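Side-chain contacts in phenolic acid decarboxylase (Sedimentibacter hydroxybenzoicus, PDB 7AE5), which catalyses the reversible, non-oxidative decarboxylation of 4-hydroxybenzoate and 3,4-dihydroxybenzoate, with prenylated FMN and manganese as cofactors: residues V221-N224 / E229-G232; R95-F100 / T325-Y330; Y381-I386 / P424-T429. One frame throughout, in Å; residues are numbered along the deposited sequence.

Interaction 1: residues V221-N224 / E229-G232; sequences VGYN and EFVG. With RB (rubidium ion), chain R.
The rings of Y223 and F230 lie face against face in an offset stack, with centroids 4.1 Å apart and planes within 5° of parallel. Over one face of the tyrosine sits F230, its CD2 above the centre of the ring; over one face of the phenylalanine sits Y223 CG. The shift also carries Y223 CB over the F230 ring, 3.7 Å from its centroid in a CH-pi contact, and 3.5 Å from F230 CE1. At the edge of the tyrosine, in the plane of its ring, lies a rubidium ion, bound by Y223 OH at 2.4 Å. M216 SD, T219 O, V164 O and E227 OE1 are among the other atoms that bind the ion; E227 is a predicted manganese ligand. Y223 leaves the loop that joins helix 211-217 to helix 227-234, whereas F230 stands on the second of these helices, within the Rift-related, FMN-binding part of the UbiD fold. With CG placed between the backbone N and the carbonyl carbon (chi1 62°), Y223 directs its hydroxyl to the metal while its ring stays flat against that of F230. F230 additionally packs on M216, another ligand of the ion, and meets W97 edge-to-face.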
# COMPACT_ATOMS: atom_id res chain seq x y z
N VAL C 221 36.96 6.04 -2.31
CA VAL C 221 36.63 7.07 -1.33
C VAL C 221 36.67 6.44 0.06
O VAL C 221 36.74 5.22 0.21
CB VAL C 221 35.24 7.70 -1.58
CG1 VAL C 221 35.17 8.33 -2.96
CG2 VAL C 221 34.15 6.66 -1.40
N GLY C 222 36.61 7.29 1.08
CA GLY C 222 36.47 6.84 2.45
C GLY C 222 37.67 7.07 3.34
O GLY C 222 37.55 6.92 4.56
N TYR C 223 38.82 7.40 2.74
CA TYR C 223 40.07 7.64 3.52
C TYR C 223 40.64 9.03 3.21
O TYR C 223 40.55 9.48 2.06
CB TYR C 223 41.09 6.51 3.31
CG TYR C 223 41.60 6.28 1.92
CD1 TYR C 223 42.68 6.99 1.42
CD2 TYR C 223 41.02 5.33 1.10
CE1 TYR C 223 43.15 6.78 0.13
CE2 TYR C 223 41.48 5.10 -0.18
CZ TYR C 223 42.55 5.83 -0.67
OH TYR C 223 42.99 5.59 -1.94
N ASN C 224 41.24 9.66 4.21
CA ASN C 224 41.72 11.06 4.05
C ASN C 224 43.23 11.11 3.82
O ASN C 224 43.71 12.18 3.43
CB ASN C 224 41.32 11.89 5.27
CG ASN C 224 39.86 12.28 5.26
OD1 ASN C 224 39.26 12.42 4.21
ND2 ASN C 224 39.29 12.45 6.44
N GLU C 229 50.28 6.33 1.82
CA GLU C 229 50.21 6.47 3.27
C GLU C 229 49.05 5.67 3.84
O GLU C 229 49.15 5.16 4.96
CB GLU C 229 50.07 7.95 3.65
N PHE C 230 47.96 5.54 3.09
CA PHE C 230 46.84 4.72 3.56
C PHE C 230 47.23 3.25 3.63
O PHE C 230 46.82 2.54 4.56
CB PHE C 230 45.62 4.91 2.66
CG PHE C 230 44.40 4.18 3.13
CD1 PHE C 230 43.84 4.48 4.36
CD2 PHE C 230 43.82 3.19 2.35
CE1 PHE C 230 42.71 3.81 4.81
CE2 PHE C 230 42.69 2.52 2.79
CZ PHE C 230 42.14 2.83 4.02
N VAL C 231 48.02 2.78 2.67
CA VAL C 231 48.56 1.42 2.74
C VAL C 231 49.34 1.24 4.03
O VAL C 231 49.22 0.22 4.71
CB VAL C 231 49.42 1.11 1.50
CG1 VAL C 231 50.15 -0.21 1.68
CG2 VAL C 231 48.56 1.09 0.25
N GLY C 232 50.15 2.24 4.39
CA GLY C 232 50.86 2.18 5.66
C GLY C 232 49.92 2.14 6.85
O GLY C 232 50.18 1.45 7.84
RB RB R . 42.80 4.28 -3.91

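Interaction 2: residues R95-F100 / T325-Y330; sequences RRWDKF and TSVPLY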
# COMPACT_ATOMS: atom_id res chain seq x y z
N ARG C 95 39.84 -0.11 13.03
CA ARG C 95 40.82 0.41 13.97
C ARG C 95 42.02 1.01 13.24
O ARG C 95 42.57 2.03 13.68
CB ARG C 95 41.27 -0.69 14.93
CG ARG C 95 42.23 -0.23 16.01
CD ARG C 95 42.83 -1.42 16.76
NE ARG C 95 43.72 -2.20 15.90
CZ ARG C 95 44.97 -1.86 15.61
NH1 ARG C 95 45.52 -0.77 16.11
NH2 ARG C 95 45.68 -2.65 14.81
N ARG C 96 42.43 0.40 12.13
CA ARG C 96 43.59 0.87 11.38
C ARG C 96 43.25 1.99 10.40
O ARG C 96 44.18 2.61 9.86
CB ARG C 96 44.22 -0.29 10.60
CG ARG C 96 44.55 -1.52 11.43
CD ARG C 96 45.45 -2.48 10.66
NE ARG C 96 45.62 -3.75 11.36
CZ ARG C 96 46.03 -4.87 10.78
NH1 ARG C 96 46.32 -4.92 9.49
NH2 ARG C 96 46.14 -5.97 11.52
N TRP C 97 41.97 2.27 10.17
CA TRP C 97 41.55 3.07 9.02
C TRP C 97 42.15 4.47 9.04
O TRP C 97 42.57 4.99 8.00
CB TRP C 97 40.03 3.14 8.96
CG TRP C 97 39.50 3.49 7.59
CD1 TRP C 97 39.09 4.72 7.16
CD2 TRP C 97 39.33 2.60 6.48
NE1 TRP C 97 38.67 4.65 5.86
CE2 TRP C 97 38.81 3.36 5.41
CE3 TRP C 97 39.56 1.24 6.28
CZ2 TRP C 97 38.52 2.81 4.17
CZ3 TRP C 97 39.28 0.69 5.04
CH2 TRP C 97 38.76 1.47 4.00
N ASP C 98 42.18 5.11 10.21
CA ASP C 98 42.50 6.53 10.29
C ASP C 98 43.91 6.81 10.82
O ASP C 98 44.23 7.96 11.12
CB ASP C 98 41.47 7.25 11.17
CG ASP C 98 40.19 7.56 10.42
OD1 ASP C 98 40.22 7.59 9.17
OD2 ASP C 98 39.15 7.77 11.08
N LYS C 99 44.75 5.78 10.93
CA LYS C 99 46.10 5.99 11.46
C LYS C 99 46.90 6.90 10.55
O LYS C 99 47.00 6.68 9.34
CB LYS C 99 46.81 4.64 11.63
CG LYS C 99 46.17 3.73 12.66
CD LYS C 99 46.83 2.36 12.67
CE LYS C 99 48.29 2.46 13.09
NZ LYS C 99 48.64 1.42 14.10
N PHE C 100 47.48 7.95 11.14
CA PHE C 100 48.31 8.91 10.42
C PHE C 100 49.15 9.66 11.43
O PHE C 100 48.69 9.93 12.55
CB PHE C 100 47.45 9.89 9.60
N THR C 325 34.24 -0.89 1.68
CA THR C 325 33.00 -0.14 1.52
C THR C 325 32.31 0.06 2.86
O THR C 325 31.71 1.11 3.11
CB THR C 325 32.07 -0.87 0.55
OG1 THR C 325 32.73 -1.05 -0.71
CG2 THR C 325 30.78 -0.09 0.34
N SER C 326 32.40 -0.94 3.75
CA SER C 326 31.61 -0.94 4.98
C SER C 326 32.21 -0.04 6.05
O SER C 326 31.47 0.60 6.81
CB SER C 326 31.48 -2.37 5.50
OG SER C 326 31.16 -3.27 4.46
N VAL C 327 33.54 0.02 6.15
CA VAL C 327 34.18 0.83 7.19
C VAL C 327 33.86 2.32 7.05
O VAL C 327 33.52 2.95 8.06
CB VAL C 327 35.68 0.54 7.25
CG1 VAL C 327 36.39 1.56 8.13
CG2 VAL C 327 35.93 -0.87 7.76
N PRO C 328 33.95 2.93 5.86
CA PRO C 328 33.57 4.35 5.77
C PRO C 328 32.13 4.62 6.14
O PRO C 328 31.85 5.59 6.86
CB PRO C 328 33.86 4.70 4.30
CG PRO C 328 34.88 3.71 3.88
CD PRO C 328 34.52 2.45 4.59
N LEU C 329 31.19 3.78 5.68
CA LEU C 329 29.79 3.98 6.05
C LEU C 329 29.59 3.84 7.55
O LEU C 329 28.81 4.59 8.15
CB LEU C 329 28.91 2.99 5.29
CG LEU C 329 28.75 3.21 3.79
CD1 LEU C 329 28.03 2.04 3.14
CD2 LEU C 329 28.01 4.52 3.53
N TYR C 330 30.28 2.88 8.17
CA TYR C 330 30.19 2.72 9.62
C TYR C 330 30.67 3.98 10.34
O TYR C 330 30.06 4.40 11.33
CB TYR C 330 31.00 1.50 10.06
CG TYR C 330 31.27 1.43 11.54
CD1 TYR C 330 30.29 1.01 12.43
CD2 TYR C 330 32.51 1.79 12.06
CE1 TYR C 330 30.54 0.94 13.79
CE2 TYR C 330 32.76 1.73 13.42
CZ TYR C 330 31.77 1.31 14.28
OH TYR C 330 32.03 1.25 15.63
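W97 and V327 bring their CA atoms to 7.9 Å, where a type I beta turn from R96 to K99, at the end region of helix 86-96, faces helix 323-336, itself kinked at P328, whose nitrogen makes no bond to the preceding turn. The indole of W97 reaches across this gap and presents one face to the helix. V327 CG1 is the main point of touch: it stands 3.5 Å from W97 CD2, over the face but offset toward the rim, and 3.8 Å from the centroid of the five-membered ring of W97, 26° off the ring normal, as a CH-pi contact. V327 CG1 is anti to the backbone N (chi1 169°), beside the carbonyl carbon, which carries the methyl out to the ring. Farther along the indole, P328 CG comes obliquely to W97 CZ2 at 3.8 Å. The contact links two regions of the UbiD fold, joining the end of helix 86-96 to a helix of the C-terminal domain in a buried, wholly apolar interface. The indole N-H is used by a third region: W97 NE1 donates to G222 O, in the loop that carries Y223. Q225 NE2 also bonds to the carbonyls of W97 and K99, and K99 NZ forms a salt bridge with D236.

Interaction 3: residues Y381-I386 / P424-T429; sequences YSKIVI and PLDPST
K383 and D426 form the one salt bridge between residues 381-386 and 424-429, with K383 NZ 2.8 Å from D426 OD2. The ammonium meets that oxygen on its syn side, only 19° out of the carboxylate plane. K383 reaches it with a chain that is extended except for a bend at chi3 (62°), which also lays K383 CE 3.4 Å from D426 OD2. Beside the pair, S428 OG lies 3.3 Å from K383 NZ. An apolar touch accompanies the charges: L425 CD2 approaches the ring of Y381 obliquely, 4.2 Å from Y381 CE2.

The next shell positions the carboxylate. D426 OD1 receives S428 N at 3.2 Å, from above the carboxylate plane, while D426 OD2 is also bonded by H435 NE2. The backbone carbonyl of D426 takes two donors, T429 N and, at 2.9 Å from D426 O, T429 OG1. An asparagine here would probably leave the K383 ammonium without its countercharge within this contact. The lysine has a further acceptor, since K383 NZ bonds to V408 O of a second subunit, so this internal charge pair sits directly at a subunit interface. The Y381 ring also stacks with H377.

The side-chain bond from OD1 to the backbone N two residues on makes an Asx turn, superposed on the type I beta turn from D426 to T429. The turns shape the loop between strands 414-421 and 434-441, and the salt bridge ties it to K383, just ahead of strand 384-388, in the mixed sheet of the UbiD C-terminal domain, with L425 about 6 Å, side chain to side chain, from E278, the predicted proton donor.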
# COMPACT_ATOMS: atom_id res chain seq x y z
N TYR C 381 23.18 4.26 -3.69
CA TYR C 381 23.51 2.85 -3.86
C TYR C 381 22.59 1.93 -3.06
O TYR C 381 22.08 0.94 -3.60
CB TYR C 381 24.96 2.59 -3.45
CG TYR C 381 25.99 2.81 -4.53
CD1 TYR C 381 26.55 4.07 -4.73
CD2 TYR C 381 26.40 1.77 -5.35
CE1 TYR C 381 27.49 4.28 -5.72
CE2 TYR C 381 27.34 1.97 -6.34
CZ TYR C 381 27.88 3.23 -6.52
OH TYR C 381 28.82 3.43 -7.51
N SER C 382 22.39 2.23 -1.79
CA SER C 382 21.82 1.28 -0.84
C SER C 382 20.32 1.14 -1.08
O SER C 382 19.55 2.06 -0.82
CB SER C 382 22.11 1.73 0.58
OG SER C 382 23.48 1.55 0.89
N LYS C 383 19.91 -0.03 -1.58
CA LYS C 383 18.50 -0.29 -1.87
C LYS C 383 17.82 -1.13 -0.80
O LYS C 383 16.66 -0.87 -0.46
CB LYS C 383 18.37 -1.00 -3.23
CG LYS C 383 16.94 -1.29 -3.63
CD LYS C 383 16.87 -1.93 -5.01
CE LYS C 383 17.58 -3.27 -5.04
NZ LYS C 383 17.59 -3.88 -6.40
N ILE C 384 18.51 -2.12 -0.25
CA ILE C 384 17.95 -3.01 0.77
C ILE C 384 18.75 -2.82 2.05
O ILE C 384 19.96 -3.12 2.08
CB ILE C 384 17.96 -4.47 0.32
CG1 ILE C 384 17.17 -4.62 -0.98
CG2 ILE C 384 17.38 -5.37 1.41
CD1 ILE C 384 17.23 -6.00 -1.59
N VAL C 385 18.09 -2.33 3.09
CA VAL C 385 18.74 -2.00 4.36
C VAL C 385 18.06 -2.80 5.46
O VAL C 385 16.87 -2.60 5.74
CB VAL C 385 18.68 -0.49 4.65
CG1 VAL C 385 19.39 -0.18 5.96
CG2 VAL C 385 19.27 0.30 3.50
N ILE C 386 18.82 -3.69 6.10
CA ILE C 386 18.35 -4.50 7.21
C ILE C 386 19.05 -4.03 8.47
O ILE C 386 20.28 -3.91 8.50
CB ILE C 386 18.61 -6.00 6.96
CG1 ILE C 386 18.03 -6.43 5.62
CG2 ILE C 386 18.04 -6.84 8.10
CD1 ILE C 386 18.57 -7.76 5.12
N PRO C 424 22.30 3.32 -11.92
CA PRO C 424 21.92 2.58 -13.14
C PRO C 424 22.48 1.17 -13.18
O PRO C 424 21.88 0.30 -13.82
CB PRO C 424 22.49 3.45 -14.27
CG PRO C 424 22.77 4.78 -13.65
CD PRO C 424 23.10 4.51 -12.22
N LEU C 425 23.61 0.91 -12.52
CA LEU C 425 24.21 -0.42 -12.52
C LEU C 425 23.34 -1.46 -11.83
O LEU C 425 23.62 -2.65 -11.96
CB LEU C 425 25.59 -0.37 -11.86
CG LEU C 425 25.73 0.41 -10.55
CD1 LEU C 425 25.47 -0.48 -9.35
CD2 LEU C 425 27.11 1.05 -10.47
N ASP C 426 22.30 -1.04 -11.10
CA ASP C 426 21.26 -1.93 -10.62
C ASP C 426 20.30 -2.17 -11.78
O ASP C 426 19.46 -1.31 -12.08
CB ASP C 426 20.55 -1.31 -9.41
CG ASP C 426 19.44 -2.18 -8.84
OD1 ASP C 426 19.12 -3.24 -9.44
OD2 ASP C 426 18.88 -1.81 -7.79
N PRO C 427 20.38 -3.33 -12.45
CA PRO C 427 19.60 -3.52 -13.68
C PRO C 427 18.10 -3.62 -13.44
O PRO C 427 17.34 -3.53 -14.41
CB PRO C 427 20.16 -4.84 -14.23
CG PRO C 427 20.57 -5.59 -13.01
CD PRO C 427 21.10 -4.55 -12.05
N SER C 428 17.66 -3.80 -12.20
CA SER C 428 16.25 -3.90 -11.89
C SER C 428 15.59 -2.55 -11.64
O SER C 428 14.38 -2.50 -11.41
CB SER C 428 16.05 -4.82 -10.68
OG SER C 428 16.29 -4.12 -9.47
N THR C 429 16.35 -1.46 -11.68
CA THR C 429 15.78 -0.14 -11.44
C THR C 429 14.80 0.23 -12.55
O THR C 429 15.10 0.08 -13.74
CB THR C 429 16.88 0.92 -11.34
OG1 THR C 429 17.70 0.89 -12.51
CG2 THR C 429 17.74 0.68 -10.11

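How the interactions relate
Interactions 1 and 2 are direct neighbours, their centres 9 Å apart, and they touch through the loop at G222 and the indole of W97. Along the chain, interaction 1 is nested inside the long loop that interaction 2 closes between helices 86-96 and 323-336. Interaction 3 follows both in sequence, within the C-terminal domain; its centre is 27 Å from that of interaction 1 and 23 Å from that of interaction 2, and it touches neither. Helix 323-336 belongs to that same domain, so the C-terminal domain takes part in two of the three contacts, and interaction 2 ties it to the region beside the metal site.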